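Possible sortase-like protein (Corynebacterium diphtheriae, PDB 5UUS) is probably a class E-like cysteine transpeptidase of the sortase family, expected to cleave and rejoin sorting-signal peptides at the cell surface. Local coordinates at residues Q132-A137 with E144-I149; R122-D127 with E155-R160; G185-M190 with H208-E213. All blocks are in the same frame, centred on the assembly; numbering follows the deposited sequence.

Contacts 1 and 2 lie on the same side of the chain's centre in a sortase beta fold; contact 3 follows them in the sequence. Contact 2 (122-127 with 155-160) closes a loop in which contact 1, the pair of helices 130-137 and 143-151, is nested; contact 3 (185-190 with 208-213) lies in the hairpin of strands 188-193 and 204-216. Centres of contacts 1 and 2 lie about 10 Å apart, those of 2 and 3 about 11 Å, and those of 1 and 3 about 13 Å. Strand 204-216 is the common neighbour: it pairs with strand 117-123, and Met210 meets Ile149. Arg133 bonds to Val157, Arg148 to Glu187 and Gly159 to His208, away from the predicted catalytic residues.

Contact 1. Residues Q132-A137 with E144-I149; sequences QRYDEA and EQAERI. With EDO (1,2-ethanediol), chain G.
Arg133 has CG anti to its backbone N (chi1 179°) and an extended chain as far as NE, which brings NE to the carbonyl oxygen of Ile149; Tyr134 shares this first torsion (chi1 -178°), which sets CG beside its carbonyl carbon, and the ring beyond it meets Ala146. The two residues belong to a helical hairpin in which helices 130-137 and 143-151, joined by a short loop, run roughly antiparallel, the segment axes at 151° and 8.9 Å apart at closest approach. Arg133 NE donates to Ile149 O at 2.7 Å, approaching from above the carbonyl plane, while NH2 adds a weak second bond to the same oxygen. The side chains of Arg133 and Ile149 cross at about a right angle. Methyl CG2 of Ile149 lies over one guanidinium face, offset toward its rim and 3.4 Å from Arg133 NH2, so the same residue supplies both a polar acceptor and an apolar cover. NH2 also bonds to Val157 O, which ties the helix pair to the loop before strand 160-163. Between the helices Ala137 CB sits 4.0 Å from Ala146 CB and also touches Ile149 CD1. The Tyr134 ring meets Ala146 CB obliquely through CE2, at 3.7 Å, and the same atom touches CG of the solvent-exposed Glu147. Arg148 forms salt bridges with Glu187 and Asp153, and its NE donates to 1,2-ethanediol, probably from the crystallisation liquor, with O2 of the diol 3.1 Å from Arg148 NE and in the guanidinium plane.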
loop_
_atom_site.group_PDB
_atom_site.type_symbol
_atom_site.label_atom_id
_atom_site.label_comp_id
_atom_site.label_asym_id
_atom_site.label_seq_id
_atom_site.Cartn_x
_atom_site.Cartn_y
_atom_site.Cartn_z
ATOM N N GLN A 132 9.637 -13.121 17.545
ATOM C CA GLN A 132 8.320 -13.382 16.977
ATOM C C GLN A 132 8.096 -12.578 15.704
ATOM O O GLN A 132 7.490 -13.060 14.755
ATOM C CB GLN A 132 7.225 -13.074 17.984
ATOM C CG GLN A 132 5.834 -13.352 17.455
ATOM C CD GLN A 132 4.783 -13.058 18.497
ATOM O OE1 GLN A 132 5.008 -12.263 19.410
ATOM N NE2 GLN A 132 3.631 -13.709 18.380
ATOM N N ARG A 133 8.571 -11.338 15.707
ATOM C CA ARG A 133 8.480 -10.451 14.542
ATOM C C ARG A 133 9.239 -11.059 13.360
ATOM O O ARG A 133 8.748 -11.080 12.218
ATOM C CB ARG A 133 9.038 -9.066 14.913
ATOM C CG ARG A 133 9.061 -8.009 13.824
ATOM C CD ARG A 133 9.297 -6.634 14.468
ATOM N NE ARG A 133 9.572 -5.580 13.497
ATOM C CZ ARG A 133 8.647 -4.869 12.860
ATOM N NH1 ARG A 133 7.363 -5.119 13.072
ATOM N NH2 ARG A 133 9.003 -3.913 11.983
ATOM N N TYR A 134 10.426 -11.579 13.654
ATOM C CA TYR A 134 11.261 -12.208 12.648
ATOM C C TYR A 134 10.571 -13.425 12.042
ATOM O O TYR A 134 10.473 -13.565 10.828
ATOM C CB TYR A 134 12.600 -12.626 13.257
ATOM C CG TYR A 134 13.547 -13.246 12.247
ATOM C CD1 TYR A 134 13.742 -14.616 12.203
ATOM C CD2 TYR A 134 14.231 -12.454 11.326
ATOM C CE1 TYR A 134 14.609 -15.178 11.288
ATOM C CE2 TYR A 134 15.100 -13.006 10.408
ATOM C CZ TYR A 134 15.286 -14.372 10.390
ATOM O OH TYR A 134 16.150 -14.943 9.477
ATOM N N ASP A 135 10.099 -14.310 12.907
ATOM C CA ASP A 135 9.425 -15.510 12.459
ATOM C C ASP A 135 8.192 -15.168 11.628
ATOM O O ASP A 135 7.894 -15.841 10.641
ATOM C CB ASP A 135 9.025 -16.380 13.653
ATOM C CG ASP A 135 10.223 -16.914 14.421
ATOM O OD1 ASP A 135 11.318 -17.071 13.825
ATOM O OD2 ASP A 135 10.053 -17.190 15.630
ATOM N N GLU A 136 7.470 -14.130 12.021
ATOM C CA GLU A 136 6.289 -13.747 11.249
ATOM C C GLU A 136 6.691 -13.185 9.883
ATOM O O GLU A 136 6.039 -13.457 8.861
ATOM C CB GLU A 136 5.439 -12.735 12.015
ATOM C CG GLU A 136 4.744 -13.341 13.223
ATOM C CD GLU A 136 4.013 -12.319 14.065
ATOM O OE1 GLU A 136 4.094 -11.110 13.756
ATOM O OE2 GLU A 136 3.364 -12.729 15.048
ATOM N N ALA A 137 7.771 -12.414 9.868
ATOM C CA ALA A 137 8.246 -11.807 8.642
ATOM C C ALA A 137 8.804 -12.869 7.698
ATOM O O ALA A 137 8.646 -12.778 6.472
ATOM C CB ALA A 137 9.276 -10.750 8.952
ATOM N N GLU A 144 16.583 -11.364 3.977
ATOM C CA GLU A 144 17.134 -10.016 4.090
ATOM C C GLU A 144 16.085 -8.984 4.544
ATOM O O GLU A 144 16.342 -8.180 5.442
ATOM C CB GLU A 144 17.751 -9.592 2.753
ATOM C CG GLU A 144 18.947 -10.467 2.322
ATOM C CD GLU A 144 18.559 -11.853 1.755
ATOM O OE1 GLU A 144 17.377 -12.087 1.398
ATOM O OE2 GLU A 144 19.454 -12.722 1.673
ATOM N N GLN A 145 14.905 -8.989 3.927
ATOM C CA GLN A 145 13.826 -8.135 4.425
ATOM C C GLN A 145 13.472 -8.440 5.887
ATOM O O GLN A 145 13.274 -7.529 6.682
ATOM C CB GLN A 145 12.583 -8.280 3.552
ATOM C CG GLN A 145 12.723 -7.591 2.192
ATOM C CD GLN A 145 11.504 -7.833 1.330
ATOM O OE1 GLN A 145 10.986 -8.943 1.288
ATOM N NE2 GLN A 145 11.048 -6.797 0.629
ATOM N N ALA A 146 13.396 -9.721 6.236
ATOM C CA ALA A 146 13.058 -10.089 7.608
ATOM C C ALA A 146 14.054 -9.498 8.599
ATOM O O ALA A 146 13.663 -9.074 9.704
ATOM C CB ALA A 146 12.996 -11.592 7.752
ATOM N N GLU A 147 15.334 -9.465 8.223
ATOM C CA GLU A 147 16.346 -8.906 9.120
ATOM C C GLU A 147 16.174 -7.418 9.258
ATOM O O GLU A 147 16.239 -6.898 10.373
ATOM C CB GLU A 147 17.761 -9.214 8.648
ATOM C CG GLU A 147 18.119 -10.674 8.809
ATOM C CD GLU A 147 19.558 -10.976 8.417
ATOM O OE1 GLU A 147 20.406 -10.055 8.498
ATOM O OE2 GLU A 147 19.836 -12.135 8.026
ATOM N N ARG A 148 15.955 -6.732 8.138
ATOM C CA ARG A 148 15.692 -5.290 8.175
ATOM C C ARG A 148 14.446 -4.933 8.999
ATOM O O ARG A 148 14.433 -3.949 9.726
ATOM C CB ARG A 148 15.530 -4.743 6.759
ATOM C CG ARG A 148 16.693 -5.019 5.843
ATOM C CD ARG A 148 16.507 -4.216 4.553
ATOM N NE ARG A 148 16.842 -2.812 4.786
ATOM C CZ ARG A 148 16.721 -1.835 3.891
ATOM N NH1 ARG A 148 17.100 -0.613 4.211
ATOM N NH2 ARG A 148 16.220 -2.072 2.684
ATOM N N ILE A 149 13.400 -5.746 8.873
ATOM C CA ILE A 149 12.171 -5.563 9.648
ATOM C C ILE A 149 12.402 -5.794 11.135
ATOM O O ILE A 149 11.805 -5.116 11.985
ATOM C CB ILE A 149 11.051 -6.511 9.141
ATOM C CG1 ILE A 149 10.553 -6.041 7.752
ATOM C CG2 ILE A 149 9.905 -6.626 10.167
ATOM C CD1 ILE A 149 9.753 -7.098 6.984
HETATM C C1 EDO G . 20.868 -1.133 6.724
HETATM O O1 EDO G . 21.575 -1.163 7.977
HETATM C C2 EDO G . 19.930 -2.339 6.581
HETATM O O2 EDO G . 18.650 -2.101 7.198
#

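Contact 2. Residues R122-D127 with E155-R160; sequences RVMPVD and EHVNGR. With ACT (acetate ion), chain F.
Asn158 reaches Asp127 and the neighbouring backbone with a short amide side chain. Its CB lies near an acetate, probably from the crystallisation liquor, 3.6 Å from OXT. At the next step CG is anti to the backbone N (chi1 -161°), and the amide beyond it reaches Val126 and Asp127. OD1 accepts from Asp127 N at 2.9 Å, the donor tilted from the carbonyl plane, and also touches Val126 CA. ND2 gives an almost straight bond to Asp127 OD1 (174°), at 3.1 Å and within the amide plane; it meets the carboxylate oxygen nearly along its C-O axis. The second proton of ND2 goes to acetate OXT. Asn158 therefore holds both the backbone N-H and the carboxylate of one residue, while the carboxylate and amide planes stand 68° apart. A water extends the grip, donating to Asp127 OD1 and to Arg160 O. Next to the amide, Gly159 N donates to Pro125 O at 2.9 Å, and Gly159 CA makes a CH...O contact with Met124 O, 3.6 Å away. Val126 CG2 packs on the backbone of Gly159 and Arg160, whose guanidinium is held by Leu104 O. Toward the interior Met124 CE lies 3.8 Å from Val157 CG1, while Met124 also touches Ile149. The arrangement is a loop-to-loop crossing that joins the end of strand 117-123 to the start of strand 160-163, both neighbours of strand 204-216 in the sortase beta fold.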
loop_
_atom_site.group_PDB
_atom_site.type_symbol
_atom_site.label_atom_id
_atom_site.label_comp_id
_atom_site.label_asym_id
_atom_site.label_seq_id
_atom_site.Cartn_x
_atom_site.Cartn_y
_atom_site.Cartn_z
ATOM N N ARG A 122 2.873 -6.895 1.104
ATOM C CA ARG A 122 2.399 -7.781 2.158
ATOM C C ARG A 122 2.442 -7.078 3.508
ATOM O O ARG A 122 3.421 -6.409 3.845
ATOM C CB ARG A 122 3.211 -9.064 2.144
ATOM C CG ARG A 122 2.966 -9.830 0.850
ATOM C CD ARG A 122 3.046 -11.310 1.048
ATOM N NE ARG A 122 2.758 -12.028 -0.189
ATOM C CZ ARG A 122 1.694 -12.799 -0.371
ATOM N NH1 ARG A 122 0.811 -12.983 0.614
ATOM N NH2 ARG A 122 1.521 -13.409 -1.528
ATOM N N VAL A 123 1.339 -7.182 4.244
ATOM C CA VAL A 123 1.211 -6.521 5.532
ATOM C C VAL A 123 2.372 -6.912 6.449
ATOM O O VAL A 123 2.715 -8.104 6.599
ATOM C CB VAL A 123 -0.149 -6.858 6.187
ATOM C CG1 VAL A 123 -0.229 -6.260 7.586
ATOM C CG2 VAL A 123 -1.302 -6.339 5.308
ATOM N N MET A 124 3.008 -5.905 7.032
ATOM C CA MET A 124 4.167 -6.148 7.889
ATOM C C MET A 124 3.763 -6.677 9.268
ATOM O O MET A 124 2.611 -6.556 9.652
ATOM C CB MET A 124 4.972 -4.853 8.022
ATOM C CG MET A 124 5.776 -4.542 6.681
ATOM S SD MET A 124 6.507 -2.906 6.785
ATOM C CE MET A 124 7.698 -3.113 8.113
ATOM N N PRO A 125 4.708 -7.245 10.028
ATOM C CA PRO A 125 4.326 -7.719 11.378
ATOM C C PRO A 125 3.663 -6.652 12.271
ATOM O O PRO A 125 4.113 -5.503 12.341
ATOM C CB PRO A 125 5.663 -8.176 11.974
ATOM C CG PRO A 125 6.480 -8.569 10.768
ATOM C CD PRO A 125 6.101 -7.579 9.690
ATOM N N VAL A 126 2.591 -7.054 12.959
ATOM C CA VAL A 126 1.810 -6.174 13.811
ATOM C C VAL A 126 2.114 -6.417 15.312
ATOM O O VAL A 126 1.965 -7.527 15.800
ATOM C CB VAL A 126 0.302 -6.380 13.534
ATOM C CG1 VAL A 126 -0.541 -5.493 14.437
ATOM C CG2 VAL A 126 -0.009 -6.121 12.048
ATOM N N ASP A 127 2.581 -5.377 16.003
ATOM C CA ASP A 127 2.766 -5.349 17.456
ATOM C C ASP A 127 3.900 -6.250 17.975
ATOM O O ASP A 127 4.421 -6.023 19.066
ATOM C CB ASP A 127 1.458 -5.720 18.193
ATOM C CG ASP A 127 0.352 -4.696 18.002
ATOM O OD1 ASP A 127 0.646 -3.551 17.603
ATOM O OD2 ASP A 127 -0.819 -5.041 18.267
ATOM N N GLU A 155 12.918 -1.706 11.729
ATOM C CA GLU A 155 12.634 -2.283 13.047
ATOM C C GLU A 155 11.480 -1.551 13.759
ATOM O O GLU A 155 10.614 -2.177 14.363
ATOM C CB GLU A 155 13.891 -2.262 13.920
ATOM C CG GLU A 155 13.583 -2.543 15.399
ATOM C CD GLU A 155 14.850 -2.724 16.239
ATOM O OE1 GLU A 155 15.974 -2.555 15.694
ATOM O OE2 GLU A 155 14.706 -3.048 17.441
ATOM N N HIS A 156 11.440 -0.229 13.642
ATOM C CA HIS A 156 10.419 0.580 14.319
ATOM C C HIS A 156 9.049 0.595 13.602
ATOM O O HIS A 156 8.102 1.192 14.089
ATOM C CB HIS A 156 10.927 2.013 14.452
ATOM C CG HIS A 156 11.019 2.729 13.140
ATOM N ND1 HIS A 156 12.047 2.513 12.242
ATOM C CD2 HIS A 156 10.195 3.631 12.554
ATOM C CE1 HIS A 156 11.853 3.262 11.170
ATOM N NE2 HIS A 156 10.726 3.932 11.328
ATOM N N VAL A 157 8.941 -0.043 12.444
ATOM C CA VAL A 157 7.731 0.125 11.627
ATOM C C VAL A 157 6.709 -0.956 11.924
ATOM O O VAL A 157 6.894 -2.108 11.562
ATOM C CB VAL A 157 8.057 0.115 10.114
ATOM C CG1 VAL A 157 6.769 0.329 9.301
ATOM C CG2 VAL A 157 9.115 1.190 9.778
ATOM N N ASN A 158 5.637 -0.566 12.612
ATOM C CA ASN A 158 4.533 -1.459 12.966
ATOM C C ASN A 158 3.588 -1.623 11.772
ATOM O O ASN A 158 3.239 -0.641 11.132
ATOM C CB ASN A 158 3.781 -0.874 14.186
ATOM C CG ASN A 158 2.929 -1.893 14.912
ATOM O OD1 ASN A 158 2.652 -2.983 14.408
ATOM N ND2 ASN A 158 2.482 -1.524 16.130
ATOM N N GLY A 159 3.183 -2.849 11.458
ATOM C CA GLY A 159 2.262 -3.072 10.345
ATOM C C GLY A 159 0.894 -2.413 10.509
ATOM O O GLY A 159 0.227 -2.152 9.521
ATOM N N ARG A 160 0.453 -2.175 11.751
ATOM C CA ARG A 160 -0.806 -1.454 11.982
ATOM C C ARG A 160 -0.788 -0.756 13.340
ATOM O O ARG A 160 -0.334 -1.323 14.333
ATOM C CB ARG A 160 -2.019 -2.393 11.892
ATOM C CG ARG A 160 -3.404 -1.681 12.050
ATOM C CD ARG A 160 -4.582 -2.641 11.797
ATOM N NE ARG A 160 -4.412 -3.865 12.577
ATOM C CZ ARG A 160 -4.457 -5.096 12.074
ATOM N NH1 ARG A 160 -4.729 -5.265 10.789
ATOM N NH2 ARG A 160 -4.242 -6.156 12.856
HETATM C C ACT F . 3.723 1.594 18.398
HETATM O O ACT F . 2.628 2.151 18.661
HETATM O OXT ACT F . 3.705 0.866 17.381
HETATM C CH3 ACT F . 4.959 1.787 19.247
HETATM O O HOH W 1 -1.497 -2.265 16.606
#

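Contact 3. Residues G185-M190 with H208-E213; sequences GMEGIM and HAMLTE
Three groups grip one water between Glu187, Gly188 and Leu211: it donates to Glu187 OE1 at 2.7 Å and to Leu211 O, and accepts from Gly188 N. It sits at the open end of an antiparallel beta hairpin, strands 188-193 and 204-216, in the sheet of the sortase fold. The other carboxylate oxygen, Glu187 OE2, pairs with Arg148. Past the water, Leu211 N donates to Gly188 O at 2.7 Å. Met190 and Ala209 then form a hydrogen-bonded pair, with Met190 N to Ala209 O at 2.7 Å and Ala209 N to Met190 O at 2.9 Å. Between these bonds Ile189 and Met210 make a non-hydrogen-bonded pair, and their side chains share one face of the sheet. Met210 bends at chi3 (-67°), which turns CE to Ile189 CD1 at 4.0 Å and also to the aliphatic part of Glu187, whose CG lies 3.7 Å from Met210 SD. Gln145 and Ile149 of helix 143-151 touch Met210 on this face. Met190 and Ala209 point to the other face, both against Tyr121. Leu211 lies over Gly188, with Leu211 CB 3.4 Å from Gly188 O. The imidazole of His208 is held through both nitrogens, ND1 bonding to Thr191 and NE2 to Glu176, while Ile189 CG2 approaches the ring obliquely, 3.9 Å from His208 ND1.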
loop_
_atom_site.group_PDB
_atom_site.type_symbol
_atom_site.label_atom_id
_atom_site.label_comp_id
_atom_site.label_asym_id
_atom_site.label_seq_id
_atom_site.Cartn_x
_atom_site.Cartn_y
_atom_site.Cartn_z
ATOM N N GLY A 185 18.393 2.623 -1.070
ATOM C CA GLY A 185 18.513 1.598 -0.050
ATOM C C GLY A 185 17.195 1.196 0.598
ATOM O O GLY A 185 17.144 0.246 1.381
ATOM N N MET A 186 16.119 1.907 0.270
ATOM C CA MET A 186 14.815 1.632 0.884
ATOM C C MET A 186 14.090 0.451 0.242
ATOM O O MET A 186 14.254 0.178 -0.945
ATOM C CB MET A 186 13.924 2.860 0.797
ATOM C CG MET A 186 14.410 4.046 1.610
ATOM S SD MET A 186 13.392 5.469 1.183
ATOM C CE MET A 186 14.089 6.656 2.315
ATOM N N GLU A 187 13.315 -0.264 1.051
ATOM C CA GLU A 187 12.280 -1.159 0.533
ATOM C C GLU A 187 11.130 -0.331 -0.044
ATOM O O GLU A 187 11.029 0.867 0.193
ATOM C CB GLU A 187 11.747 -2.081 1.642
ATOM C CG GLU A 187 12.828 -2.918 2.312
ATOM C CD GLU A 187 13.491 -3.904 1.337
ATOM O OE1 GLU A 187 12.792 -4.448 0.446
ATOM O OE2 GLU A 187 14.707 -4.127 1.471
ATOM N N GLY A 188 10.257 -0.981 -0.794
ATOM C CA GLY A 188 9.011 -0.369 -1.159
ATOM C C GLY A 188 8.018 -0.589 -0.021
ATOM O O GLY A 188 7.783 -1.723 0.429
ATOM N N ILE A 189 7.427 0.506 0.438
ATOM C CA ILE A 189 6.354 0.427 1.405
ATOM C C ILE A 189 5.045 0.896 0.795
ATOM O O ILE A 189 5.036 1.825 -0.010
ATOM C CB ILE A 189 6.681 1.277 2.639
ATOM C CG1 ILE A 189 7.877 0.652 3.356
ATOM C CG2 ILE A 189 5.455 1.338 3.608
ATOM C CD1 ILE A 189 7.521 -0.598 4.135
ATOM N N MET A 190 3.937 0.244 1.162
ATOM C CA MET A 190 2.629 0.808 0.869
ATOM C C MET A 190 1.928 1.153 2.204
ATOM O O MET A 190 1.924 0.352 3.150
ATOM C CB MET A 190 1.769 -0.151 0.045
ATOM C CG MET A 190 0.343 0.391 -0.212
ATOM S SD MET A 190 -0.674 -0.724 -1.204
ATOM C CE MET A 190 -2.224 0.208 -1.257
ATOM N N HIS A 208 0.858 -0.596 7.316
ATOM C CA HIS A 208 2.042 -0.623 6.446
ATOM C C HIS A 208 2.232 -2.025 5.886
ATOM O O HIS A 208 2.134 -3.031 6.611
ATOM C CB HIS A 208 3.324 -0.206 7.200
ATOM C CG HIS A 208 3.373 1.235 7.596
ATOM N ND1 HIS A 208 3.225 2.270 6.686
ATOM C CD2 HIS A 208 3.574 1.826 8.802
ATOM C CE1 HIS A 208 3.333 3.428 7.315
ATOM N NE2 HIS A 208 3.539 3.183 8.604
ATOM N N ALA A 209 2.497 -2.088 4.594
ATOM C CA ALA A 209 2.814 -3.335 3.924
ATOM C C ALA A 209 4.109 -3.106 3.110
ATOM O O ALA A 209 4.369 -1.999 2.631
ATOM C CB ALA A 209 1.642 -3.761 3.008
ATOM N N MET A 210 4.901 -4.152 2.955
ATOM C CA MET A 210 6.182 -4.062 2.282
ATOM C C MET A 210 6.139 -4.810 0.944
ATOM O O MET A 210 5.562 -5.906 0.835
ATOM C CB MET A 210 7.302 -4.612 3.181
ATOM C CG MET A 210 8.678 -4.620 2.508
ATOM S SD MET A 210 10.038 -5.058 3.611
ATOM C CE MET A 210 10.030 -3.619 4.719
ATOM N N LEU A 211 6.792 -4.218 -0.054
ATOM C CA LEU A 211 6.784 -4.708 -1.439
ATOM C C LEU A 211 7.610 -5.976 -1.606
ATOM O O LEU A 211 8.790 -6.009 -1.222
ATOM C CB LEU A 211 7.316 -3.616 -2.379
ATOM C CG LEU A 211 7.395 -3.893 -3.888
ATOM C CD1 LEU A 211 5.993 -3.868 -4.488
ATOM C CD2 LEU A 211 8.250 -2.802 -4.540
ATOM N N THR A 212 6.996 -7.002 -2.202
ATOM C CA THR A 212 7.644 -8.305 -2.391
ATOM C C THR A 212 7.692 -8.703 -3.870
ATOM O O THR A 212 8.517 -9.520 -4.264
ATOM C CB THR A 212 6.920 -9.441 -1.603
ATOM O OG1 THR A 212 5.579 -9.579 -2.091
ATOM C CG2 THR A 212 6.864 -9.127 -0.089
ATOM N N GLU A 213 6.785 -8.151 -4.667
ATOM C CA GLU A 213 6.801 -8.349 -6.127
ATOM C C GLU A 213 6.499 -7.064 -6.872
ATOM O O GLU A 213 5.637 -6.289 -6.449
ATOM C CB GLU A 213 5.774 -9.378 -6.570
ATOM C CG GLU A 213 5.969 -10.792 -6.145
ATOM C CD GLU A 213 4.842 -11.673 -6.693
ATOM O OE1 GLU A 213 4.773 -11.875 -7.935
ATOM O OE2 GLU A 213 4.006 -12.134 -5.881
HETATM O O HOH W 2 10.620 -3.922 -1.078
#